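Local coordinates for quinonprotein alcohol dehydrogenase-like protein (Bacteroides thetaiotaomicron VPI-5482, PDB 4R5O) that is of unknown function but binds calcium and joins an immunoglobulin-like beta-sandwich domain to a seven-bladed beta-propeller of the YVTN repeat family, at residues L190-E195 / I208-L213; S229-G234 / Y251-L256; K235-D240 / I278-A283; D285-T290 / I303-T308. All blocks are in the same frame, centred on the assembly; numbering follows the deposited sequence.

Contact 1: L190-E195 / I208-L213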
# COMPACT_ATOMS: atom_id res chain seq x y z
N LEU A 190 -2.83 9.29 -9.47
CA LEU A 190 -2.32 9.99 -8.29
C LEU A 190 -0.84 10.43 -8.50
O LEU A 190 -0.00 9.66 -8.99
CB LEU A 190 -2.42 9.09 -7.03
CG LEU A 190 -1.99 9.72 -5.67
CD1 LEU A 190 -2.85 10.94 -5.32
CD2 LEU A 190 -2.00 8.70 -4.55
N THR A 191 -0.55 11.68 -8.10
CA THR A 191 0.76 12.32 -8.13
C THR A 191 0.98 13.05 -6.82
O THR A 191 0.07 13.72 -6.37
CB THR A 191 0.89 13.29 -9.35
OG1 THR A 191 0.42 12.69 -10.56
CG2 THR A 191 2.31 13.79 -9.56
N ILE A 192 2.14 12.91 -6.21
CA ILE A 192 2.47 13.68 -5.01
C ILE A 192 3.53 14.70 -5.48
O ILE A 192 4.62 14.29 -5.94
CB ILE A 192 2.88 12.81 -3.77
CG1 ILE A 192 1.62 12.39 -2.93
CG2 ILE A 192 3.74 13.66 -2.81
CD1 ILE A 192 0.50 11.70 -3.53
N LEU A 193 3.16 16.01 -5.44
CA LEU A 193 4.01 17.11 -5.92
C LEU A 193 5.11 17.43 -4.93
O LEU A 193 6.26 17.65 -5.35
CB LEU A 193 3.19 18.39 -6.20
CG LEU A 193 1.98 18.29 -7.16
CD1 LEU A 193 1.27 19.63 -7.30
CD2 LEU A 193 2.37 17.82 -8.50
N ASN A 194 4.76 17.49 -3.63
CA ASN A 194 5.64 17.85 -2.52
C ASN A 194 4.99 17.47 -1.20
O ASN A 194 4.13 16.58 -1.21
CB ASN A 194 5.97 19.36 -2.58
CG ASN A 194 4.79 20.30 -2.61
OD1 ASN A 194 3.76 20.10 -1.95
ND2 ASN A 194 4.96 21.41 -3.30
N GLU A 195 5.38 18.09 -0.08
CA GLU A 195 4.82 17.75 1.24
C GLU A 195 3.42 18.28 1.44
O GLU A 195 2.66 17.73 2.25
CB GLU A 195 5.69 18.31 2.39
CG GLU A 195 7.16 17.95 2.40
CD GLU A 195 7.88 18.24 3.71
OE1 GLU A 195 7.23 18.66 4.69
OE2 GLU A 195 9.11 17.98 3.77
N ILE A 208 -4.91 18.45 -4.79
CA ILE A 208 -5.39 18.09 -3.46
C ILE A 208 -4.35 18.60 -2.42
O ILE A 208 -3.14 18.49 -2.63
CB ILE A 208 -5.69 16.55 -3.31
CG1 ILE A 208 -6.32 16.21 -1.91
CG2 ILE A 208 -4.47 15.64 -3.65
CD1 ILE A 208 -7.14 14.96 -1.84
N ASP A 209 -4.85 19.23 -1.33
CA ASP A 209 -4.02 19.68 -0.20
C ASP A 209 -3.81 18.48 0.68
O ASP A 209 -4.78 17.89 1.14
CB ASP A 209 -4.70 20.87 0.52
CG ASP A 209 -3.90 21.50 1.65
OD1 ASP A 209 -3.53 20.77 2.60
OD2 ASP A 209 -3.74 22.73 1.64
N LEU A 210 -2.56 18.06 0.90
CA LEU A 210 -2.27 16.83 1.65
C LEU A 210 -2.48 16.99 3.20
O LEU A 210 -2.35 16.00 3.92
CB LEU A 210 -0.83 16.35 1.37
CG LEU A 210 -0.55 15.98 -0.10
CD1 LEU A 210 0.88 15.56 -0.30
CD2 LEU A 210 -1.47 14.89 -0.59
N LYS A 211 -2.92 18.17 3.67
CA LYS A 211 -3.21 18.39 5.09
C LYS A 211 -4.73 18.49 5.31
O LYS A 211 -5.29 17.65 6.04
CB LYS A 211 -2.49 19.63 5.65
CG LYS A 211 -0.98 19.75 5.29
CD LYS A 211 -0.08 18.55 5.73
CE LYS A 211 1.36 18.73 5.30
NZ LYS A 211 2.20 17.55 5.64
N SER A 212 -5.39 19.45 4.62
CA SER A 212 -6.85 19.65 4.75
C SER A 212 -7.66 18.64 3.93
O SER A 212 -8.80 18.37 4.28
CB SER A 212 -7.24 21.06 4.31
OG SER A 212 -6.92 21.28 2.95
N LEU A 213 -7.09 18.15 2.82
CA LEU A 213 -7.62 17.18 1.86
C LEU A 213 -8.73 17.84 0.99
O LEU A 213 -9.51 17.14 0.34
CB LEU A 213 -8.12 15.87 2.51
CG LEU A 213 -7.05 15.03 3.24
CD1 LEU A 213 -7.59 13.69 3.62
CD2 LEU A 213 -5.84 14.79 2.34
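Leu210 aims its CD1 methyl at Ile192 and at the turn that follows it, and the two side chains meet at a slant in one blade of the seven-bladed beta-propeller. The blade is a four-stranded antiparallel sheet whose first and third strands are 189-192 and 204-209. Strand 197-201 runs between them, and the segments therefore meet past the strand ends rather than as paired strands. In Leu210, chi1 of -62° sets CG beside the backbone N; from there CD1 comes to 4.2 Å from CG1 of Ile192. The same methyl rests on the turn backbone, 3.5 Å from O of Asn194 and 3.8 Å from O of Glu195. Tyr154, from the preceding blade, touches both Ile192 and Leu210 and adds to this small apolar patch.

Lys211 reaches over the more exposed side. Its chain bends at chi2 (-58°) and is extended from there on, bringing NZ to a weak hydrogen bond of 3.4 Å with O of Glu195. The carboxylate of Glu195 stays apart, with OE1 5.2 Å from NZ of Lys211, so any attraction there should be only long-range. The turn carrying Leu210 and Lys211 is shaped by an Asx motif: Asp209 OD1 takes Lys211 N at 2.9 Å, almost in line with its C-O bond, and Ser212 N at 3.0 Å from 52° above the carboxylate plane.

Contact 2: S229-G234 / Y251-L256. With CA (calcium ion), chain K.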
# COMPACT_ATOMS: atom_id res chain seq x y z
N SER A 229 2.99 9.02 -13.48
CA SER A 229 3.58 10.35 -13.44
C SER A 229 4.81 10.35 -12.54
O SER A 229 5.08 9.35 -11.87
CB SER A 229 2.56 11.39 -12.98
OG SER A 229 1.99 11.05 -11.73
N ILE A 230 5.59 11.45 -12.57
CA ILE A 230 6.80 11.65 -11.78
C ILE A 230 7.10 13.13 -11.73
O ILE A 230 6.70 13.87 -12.64
CB ILE A 230 8.01 10.83 -12.34
CG1 ILE A 230 9.11 10.61 -11.27
CG2 ILE A 230 8.56 11.42 -13.66
CD1 ILE A 230 10.23 9.66 -11.59
N ILE A 231 7.78 13.58 -10.66
CA ILE A 231 8.25 14.95 -10.54
C ILE A 231 9.69 14.94 -11.02
O ILE A 231 10.49 14.11 -10.57
CB ILE A 231 8.08 15.59 -9.14
CG1 ILE A 231 6.67 15.41 -8.56
CG2 ILE A 231 8.53 17.05 -9.12
CD1 ILE A 231 5.52 15.90 -9.34
N TYR A 232 10.02 15.84 -11.96
CA TYR A 232 11.36 15.92 -12.50
C TYR A 232 11.63 17.32 -12.95
O TYR A 232 10.90 17.85 -13.81
CB TYR A 232 11.51 14.93 -13.67
CG TYR A 232 12.89 14.80 -14.26
CD1 TYR A 232 14.00 14.54 -13.45
CD2 TYR A 232 13.08 14.75 -15.64
CE1 TYR A 232 15.27 14.35 -13.99
CE2 TYR A 232 14.34 14.52 -16.20
CZ TYR A 232 15.43 14.30 -15.36
OH TYR A 232 16.68 14.01 -15.86
N ASN A 233 12.69 17.95 -12.36
CA ASN A 233 13.15 19.30 -12.67
C ASN A 233 11.99 20.30 -12.76
O ASN A 233 11.83 20.98 -13.79
CB ASN A 233 13.94 19.34 -13.97
CG ASN A 233 15.41 19.15 -13.76
OD1 ASN A 233 15.90 18.03 -13.50
ND2 ASN A 233 16.13 20.26 -13.82
N GLY A 234 11.21 20.38 -11.68
CA GLY A 234 10.10 21.31 -11.55
C GLY A 234 8.90 21.02 -12.41
O GLY A 234 7.97 21.84 -12.45
N TYR A 251 3.64 19.15 -17.26
CA TYR A 251 3.04 20.34 -16.67
C TYR A 251 4.06 20.96 -15.71
O TYR A 251 5.00 20.29 -15.31
CB TYR A 251 1.71 19.96 -15.95
CG TYR A 251 0.69 19.27 -16.83
CD1 TYR A 251 0.82 17.92 -17.15
CD2 TYR A 251 -0.44 19.94 -17.30
CE1 TYR A 251 -0.09 17.28 -18.00
CE2 TYR A 251 -1.38 19.31 -18.11
CZ TYR A 251 -1.20 17.97 -18.46
OH TYR A 251 -2.10 17.31 -19.27
N ASP A 252 3.89 22.23 -15.37
CA ASP A 252 4.79 22.90 -14.44
C ASP A 252 4.25 22.73 -13.02
O ASP A 252 3.07 23.01 -12.80
CB ASP A 252 4.95 24.37 -14.83
CG ASP A 252 5.95 25.12 -14.01
OD1 ASP A 252 7.16 24.97 -14.27
OD2 ASP A 252 5.53 25.89 -13.12
N VAL A 253 5.09 22.25 -12.08
CA VAL A 253 4.68 22.00 -10.68
C VAL A 253 4.16 23.31 -10.06
O VAL A 253 3.09 23.30 -9.46
CB VAL A 253 5.84 21.37 -9.85
CG1 VAL A 253 5.58 21.39 -8.35
CG2 VAL A 253 6.14 19.94 -10.32
N ASN A 254 4.87 24.42 -10.22
CA ASN A 254 4.49 25.72 -9.63
C ASN A 254 3.19 26.26 -10.22
O ASN A 254 2.39 26.84 -9.47
CB ASN A 254 5.60 26.75 -9.82
CG ASN A 254 6.82 26.43 -9.01
OD1 ASN A 254 6.72 25.85 -7.91
ND2 ASN A 254 7.98 26.80 -9.52
N GLU A 255 2.96 26.06 -11.55
CA GLU A 255 1.72 26.46 -12.22
C GLU A 255 0.53 25.63 -11.67
O GLU A 255 -0.54 26.19 -11.41
CB GLU A 255 1.85 26.31 -13.72
CG GLU A 255 0.62 26.75 -14.48
CD GLU A 255 0.72 26.73 -16.00
OE1 GLU A 255 1.76 26.28 -16.54
OE2 GLU A 255 -0.24 27.19 -16.64
N LEU A 256 0.74 24.33 -11.45
CA LEU A 256 -0.25 23.40 -10.89
C LEU A 256 -0.61 23.75 -9.46
O LEU A 256 -1.77 23.62 -9.09
CB LEU A 256 0.27 21.94 -10.92
CG LEU A 256 0.41 21.32 -12.31
CD1 LEU A 256 1.21 20.07 -12.24
CD2 LEU A 256 -0.93 21.04 -12.91
CA CA K . 9.22 25.70 -13.06
O HOH W 1 11.25 24.02 -14.16
O HOH W 2 9.03 24.54 -10.54
O HOH W 3 7.68 27.27 -12.37
O HOH W 4 8.69 27.34 -14.96
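A calcium site at the start of a helix is where Gly234, in the tight turn between strands 228-232 and 235-239, meets Asp252 and Val253. Gly234 O accepts from Val253 N at 2.9 Å along a nearly straight N-H (167°), while CB and CG2 of Val253 close round the same oxygen. Asp252 is the N-cap of helix 253-258, and its two carboxylate oxygens divide the work. CG is anti to the backbone N (chi1 -175°); of the carboxylate it bears, OD1 binds the calcium ion at 2.5 Å and is also hydrogen-bonded by Lys235. OD2 accepts from Glu255 N at 3.0 Å, on its anti side and close to the carboxylate plane. Calcium and helix start together probably stabilise the negative charge. Four waters are the other ligands modelled. One of them donates to Asp252 OD2 and accepts from Asn254 ND2; another donates to Asn233 O, tying the turn to the metal. Beside the metal site, CG2 of Ile231 and CG2 of Val253 lie 3.9 Å apart, their side chains crossing at about a right angle. Both residues also touch Val236 of strand 235-239, which runs between strands 228-232 and 246-252; Leu256 touches Val236 too, so helix 253-258 packs against strand 235-239.

Contact 3: K235-D240 / I278-A283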
# COMPACT_ATOMS: atom_id res chain seq x y z
N LYS A 235 8.88 19.84 -13.06
CA LYS A 235 7.78 19.43 -13.94
C LYS A 235 7.14 18.13 -13.50
O LYS A 235 7.77 17.30 -12.86
CB LYS A 235 8.26 19.25 -15.41
CG LYS A 235 8.99 20.44 -16.06
CD LYS A 235 8.14 21.69 -16.18
CE LYS A 235 8.96 22.83 -16.75
NZ LYS A 235 8.14 24.05 -16.98
N VAL A 236 5.88 17.93 -13.91
CA VAL A 236 5.14 16.68 -13.76
C VAL A 236 5.12 15.98 -15.11
O VAL A 236 4.47 16.47 -16.03
CB VAL A 236 3.71 16.87 -13.20
CG1 VAL A 236 3.00 15.52 -13.07
CG2 VAL A 236 3.72 17.61 -11.86
N LEU A 237 5.84 14.86 -15.25
CA LEU A 237 5.82 14.05 -16.48
C LEU A 237 4.65 13.11 -16.40
O LEU A 237 4.47 12.51 -15.36
CB LEU A 237 7.14 13.29 -16.65
CG LEU A 237 8.35 14.15 -16.91
CD1 LEU A 237 9.64 13.40 -16.66
CD2 LEU A 237 8.31 14.69 -18.32
N SER A 238 3.82 12.99 -17.46
CA SER A 238 2.68 12.08 -17.37
C SER A 238 2.56 11.11 -18.57
O SER A 238 2.93 11.42 -19.71
CB SER A 238 1.38 12.87 -17.26
OG SER A 238 1.09 13.56 -18.46
N ASN A 239 2.05 9.91 -18.25
CA ASN A 239 1.60 8.83 -19.11
C ASN A 239 0.09 8.82 -19.00
O ASN A 239 -0.41 8.51 -17.92
CB ASN A 239 2.24 7.49 -18.73
CG ASN A 239 1.55 6.28 -19.30
OD1 ASN A 239 1.19 5.38 -18.57
ND2 ASN A 239 1.24 6.29 -20.59
N ASP A 240 -0.62 9.24 -20.06
CA ASP A 240 -2.06 9.39 -20.02
C ASP A 240 -2.76 8.46 -21.00
O ASP A 240 -3.91 8.72 -21.36
CB ASP A 240 -2.43 10.86 -20.34
CG ASP A 240 -1.86 11.47 -21.62
OD1 ASP A 240 -1.60 10.72 -22.58
OD2 ASP A 240 -1.75 12.72 -21.68
N ILE A 278 2.78 2.87 -19.05
CA ILE A 278 4.19 2.67 -18.68
C ILE A 278 4.55 3.81 -17.71
O ILE A 278 4.05 4.93 -17.83
CB ILE A 278 5.18 2.54 -19.87
CG1 ILE A 278 6.61 2.10 -19.42
CG2 ILE A 278 5.21 3.76 -20.72
CD1 ILE A 278 6.74 0.76 -18.62
N ASN A 279 5.36 3.47 -16.71
CA ASN A 279 5.76 4.41 -15.68
C ASN A 279 7.07 5.12 -16.05
O ASN A 279 7.65 4.89 -17.10
CB ASN A 279 5.91 3.66 -14.34
CG ASN A 279 6.96 2.60 -14.28
OD1 ASN A 279 7.25 1.91 -15.26
ND2 ASN A 279 7.53 2.44 -13.10
N PHE A 280 7.48 6.04 -15.17
CA PHE A 280 8.71 6.82 -15.20
C PHE A 280 9.55 6.44 -14.01
O PHE A 280 9.02 6.41 -12.89
CB PHE A 280 8.43 8.33 -15.20
CG PHE A 280 7.55 8.81 -16.31
CD1 PHE A 280 6.17 8.74 -16.20
CD2 PHE A 280 8.09 9.37 -17.46
CE1 PHE A 280 5.35 9.16 -17.25
CE2 PHE A 280 7.27 9.80 -18.50
CZ PHE A 280 5.91 9.70 -18.38
N VAL A 281 10.82 6.12 -14.22
CA VAL A 281 11.67 5.74 -13.10
C VAL A 281 12.89 6.68 -13.06
O VAL A 281 13.45 7.02 -14.09
CB VAL A 281 12.11 4.24 -13.12
CG1 VAL A 281 10.91 3.31 -12.97
CG2 VAL A 281 12.91 3.87 -14.37
N LEU A 282 13.26 7.10 -11.85
CA LEU A 282 14.48 7.89 -11.64
C LEU A 282 15.63 6.91 -11.45
O LEU A 282 15.60 6.14 -10.50
CB LEU A 282 14.33 8.87 -10.46
CG LEU A 282 15.58 9.71 -10.14
CD1 LEU A 282 15.86 10.78 -11.24
CD2 LEU A 282 15.46 10.35 -8.78
N ALA A 283 16.58 6.88 -12.40
CA ALA A 283 17.72 5.95 -12.35
C ALA A 283 18.90 6.54 -11.59
O ALA A 283 18.85 7.72 -11.21
CB ALA A 283 18.15 5.56 -13.74
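Leu237 and Phe280 open an interface between consecutive propeller blades, in which one sheet presents side chains and backbone to an aromatic ring from the segment leading into the next. The touching parts run nearly antiparallel, yet too far apart to pair as strands. At Leu237 the contact is CH-pi: CB lies over one face of the Phe280 ring, 4.1 Å from the centroid, close to the ring normal but shifted toward the rim at CE2 and CD2.

Ser238 turns its side chain the other way, where OG bonds to Lys249 O, and offers the ring its backbone instead. Its carbonyl carbon C sits at the ring edge, 3.6 Å from CZ of Phe280. Asn239 continues along that edge, with its backbone N in the ring plane and 3.5 Å from CE1 of Phe280. CB of Asn239 is also 3.8 Å from that CE1. In Asn239, chi1 of 164° puts CG anti to the backbone N, and the amide it bears lies next to Ile278. There OD1 accepts from Ile278 N at 3.0 Å (157° at the hydrogen), the donor standing above the carbonyl plane. Asn228 ND2 is a second donor to OD1, and Gln274 accepts from Asn239 ND2, so both ends of this buried amide are held.

Farther out, Phe280 touches Ile230 of strand 228-232, Val248 of strand 246-252 and Thr290 of strand 288-294, while Ile278 packs on Thr290 and Leu291. The ring is thus wedged between two neighbouring sheets.

Contact 4: D285-T290 / I303-T308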
# COMPACT_ATOMS: atom_id res chain seq x y z
N ASP A 285 21.84 7.34 -12.54
CA ASP A 285 22.52 8.41 -13.27
C ASP A 285 21.85 9.80 -13.02
O ASP A 285 22.35 10.81 -13.52
CB ASP A 285 22.54 8.10 -14.77
CG ASP A 285 21.20 8.06 -15.48
OD1 ASP A 285 20.17 8.10 -14.79
OD2 ASP A 285 21.20 7.98 -16.71
N GLY A 286 20.74 9.81 -12.28
CA GLY A 286 19.97 11.00 -11.92
C GLY A 286 18.96 11.41 -12.97
O GLY A 286 18.34 12.47 -12.85
N ASN A 287 18.80 10.57 -14.01
CA ASN A 287 17.89 10.82 -15.12
C ASN A 287 16.61 9.99 -14.98
O ASN A 287 16.57 9.03 -14.21
CB ASN A 287 18.57 10.53 -16.47
CG ASN A 287 19.63 11.54 -16.83
OD1 ASN A 287 20.71 11.19 -17.30
ND2 ASN A 287 19.40 12.80 -16.53
N VAL A 288 15.55 10.43 -15.68
CA VAL A 288 14.25 9.76 -15.67
C VAL A 288 14.14 8.97 -16.94
O VAL A 288 14.49 9.47 -18.00
CB VAL A 288 13.08 10.75 -15.47
CG1 VAL A 288 11.73 10.14 -15.86
CG2 VAL A 288 13.06 11.22 -14.02
N TYR A 289 13.67 7.73 -16.80
CA TYR A 289 13.49 6.80 -17.90
C TYR A 289 12.07 6.36 -18.03
O TYR A 289 11.40 6.10 -17.03
CB TYR A 289 14.38 5.56 -17.71
CG TYR A 289 15.85 5.81 -17.89
CD1 TYR A 289 16.60 6.43 -16.90
CD2 TYR A 289 16.53 5.31 -19.00
CE1 TYR A 289 17.97 6.64 -17.05
CE2 TYR A 289 17.90 5.50 -19.16
CZ TYR A 289 18.62 6.16 -18.18
OH TYR A 289 19.97 6.31 -18.32
N THR A 290 11.61 6.21 -19.26
CA THR A 290 10.31 5.65 -19.58
C THR A 290 10.51 4.84 -20.86
O THR A 290 11.64 4.68 -21.30
CB THR A 290 9.22 6.73 -19.65
OG1 THR A 290 7.93 6.08 -19.68
CG2 THR A 290 9.39 7.70 -20.84
N ILE A 303 15.43 10.70 -20.11
CA ILE A 303 14.95 12.08 -20.13
C ILE A 303 15.95 12.85 -19.30
O ILE A 303 16.03 12.65 -18.08
CB ILE A 303 13.47 12.26 -19.65
CG1 ILE A 303 12.52 11.20 -20.30
CG2 ILE A 303 13.00 13.71 -19.90
CD1 ILE A 303 11.02 11.08 -19.72
N LYS A 304 16.78 13.68 -19.95
CA LYS A 304 17.80 14.39 -19.19
C LYS A 304 17.15 15.63 -18.53
O LYS A 304 15.99 15.95 -18.81
CB LYS A 304 18.99 14.76 -20.09
CG LYS A 304 19.66 13.56 -20.79
CD LYS A 304 20.79 14.07 -21.69
CE LYS A 304 21.51 13.02 -22.48
NZ LYS A 304 22.62 13.60 -23.27
N ASN A 305 17.89 16.29 -17.61
CA ASN A 305 17.49 17.49 -16.86
C ASN A 305 16.97 18.61 -17.78
O ASN A 305 16.08 19.37 -17.38
CB ASN A 305 18.68 18.04 -16.03
CG ASN A 305 19.27 17.10 -14.97
OD1 ASN A 305 18.87 15.93 -14.79
ND2 ASN A 305 20.25 17.63 -14.22
N ASP A 306 17.53 18.74 -18.98
CA ASP A 306 17.12 19.80 -19.90
C ASP A 306 15.98 19.30 -20.83
O ASP A 306 15.59 20.00 -21.77
CB ASP A 306 18.33 20.31 -20.71
CG ASP A 306 19.03 19.30 -21.60
OD1 ASP A 306 18.67 18.08 -21.56
OD2 ASP A 306 19.94 19.72 -22.37
N PHE A 307 15.47 18.09 -20.55
CA PHE A 307 14.36 17.38 -21.19
C PHE A 307 14.72 17.01 -22.67
O PHE A 307 13.82 16.77 -23.51
CB PHE A 307 13.05 18.19 -21.10
CG PHE A 307 12.35 18.03 -19.76
CD1 PHE A 307 13.07 18.07 -18.56
CD2 PHE A 307 10.97 17.93 -19.69
CE1 PHE A 307 12.43 17.91 -17.33
CE2 PHE A 307 10.32 17.80 -18.45
CZ PHE A 307 11.06 17.78 -17.29
N THR A 308 16.04 16.84 -22.95
CA THR A 308 16.51 16.27 -24.21
C THR A 308 16.39 14.75 -24.02
O THR A 308 16.41 14.25 -22.89
CB THR A 308 17.91 16.77 -24.64
OG1 THR A 308 18.87 16.44 -23.65
CG2 THR A 308 17.95 18.25 -24.93
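Val288 and Ile303 form an antiparallel hydrogen-bonded pair at the open end of the hairpin made by the middle strands, 288-294 and 297-303, of a propeller blade. Ile303 N donates to Val288 O at 2.6 Å, nearly along the C=O axis; the return bond from Val288 N to Ile303 O is weak, at 3.3 Å. On the face carrying both side chains, CD1 of Ile303 reaches CG1 of Val288 at 4.0 Å, the two crossing obliquely. The same CD1 lies 3.9 Å from CG2 of Thr290. Beside the pair, CB of Asn287 rests 3.7 Å from O of Ile303.

Two Asx turns flank this shell. In that of Asp285, OD1 takes Asn287 N from above the carboxylate plane, while OD2 accepts from Tyr289 OH at 2.6 Å. On the other segment, Lys304 to Phe307 is a type I turn, overlapped by an Asx turn in which Asp306 OD1 accepts from N and OG1 of Thr308, both on one face of its plane.

Tyr232 OH, from the preceding blade, also bonds to Ile303 O, supplementing the weak strand bond there. Asp285 shares its donors between two oxygens and Asp306 takes both on OD1, which is consistent with ionised carboxylates holding the turns on either segment.

From the N terminus, contact 1 closes the loop from 190 to 213 within one blade, in series with all the others. Contacts 2 and 3 cross: 235-240 lies inside the loop closed by contact 2, while its partner 278-283 lies beyond it, tying that blade to the next. Contact 4 then closes the hairpin of this next blade. Between blades, Thr191 OG1 of contact 1 probably bonds to Ser229 OG of contact 2; within the sheet that contacts 3 and 4 share, Val281 O probably bonds to Tyr289 N. Contacts 1 and 4 do not touch. Here, then, local closures within blades are joined by one crossing pair.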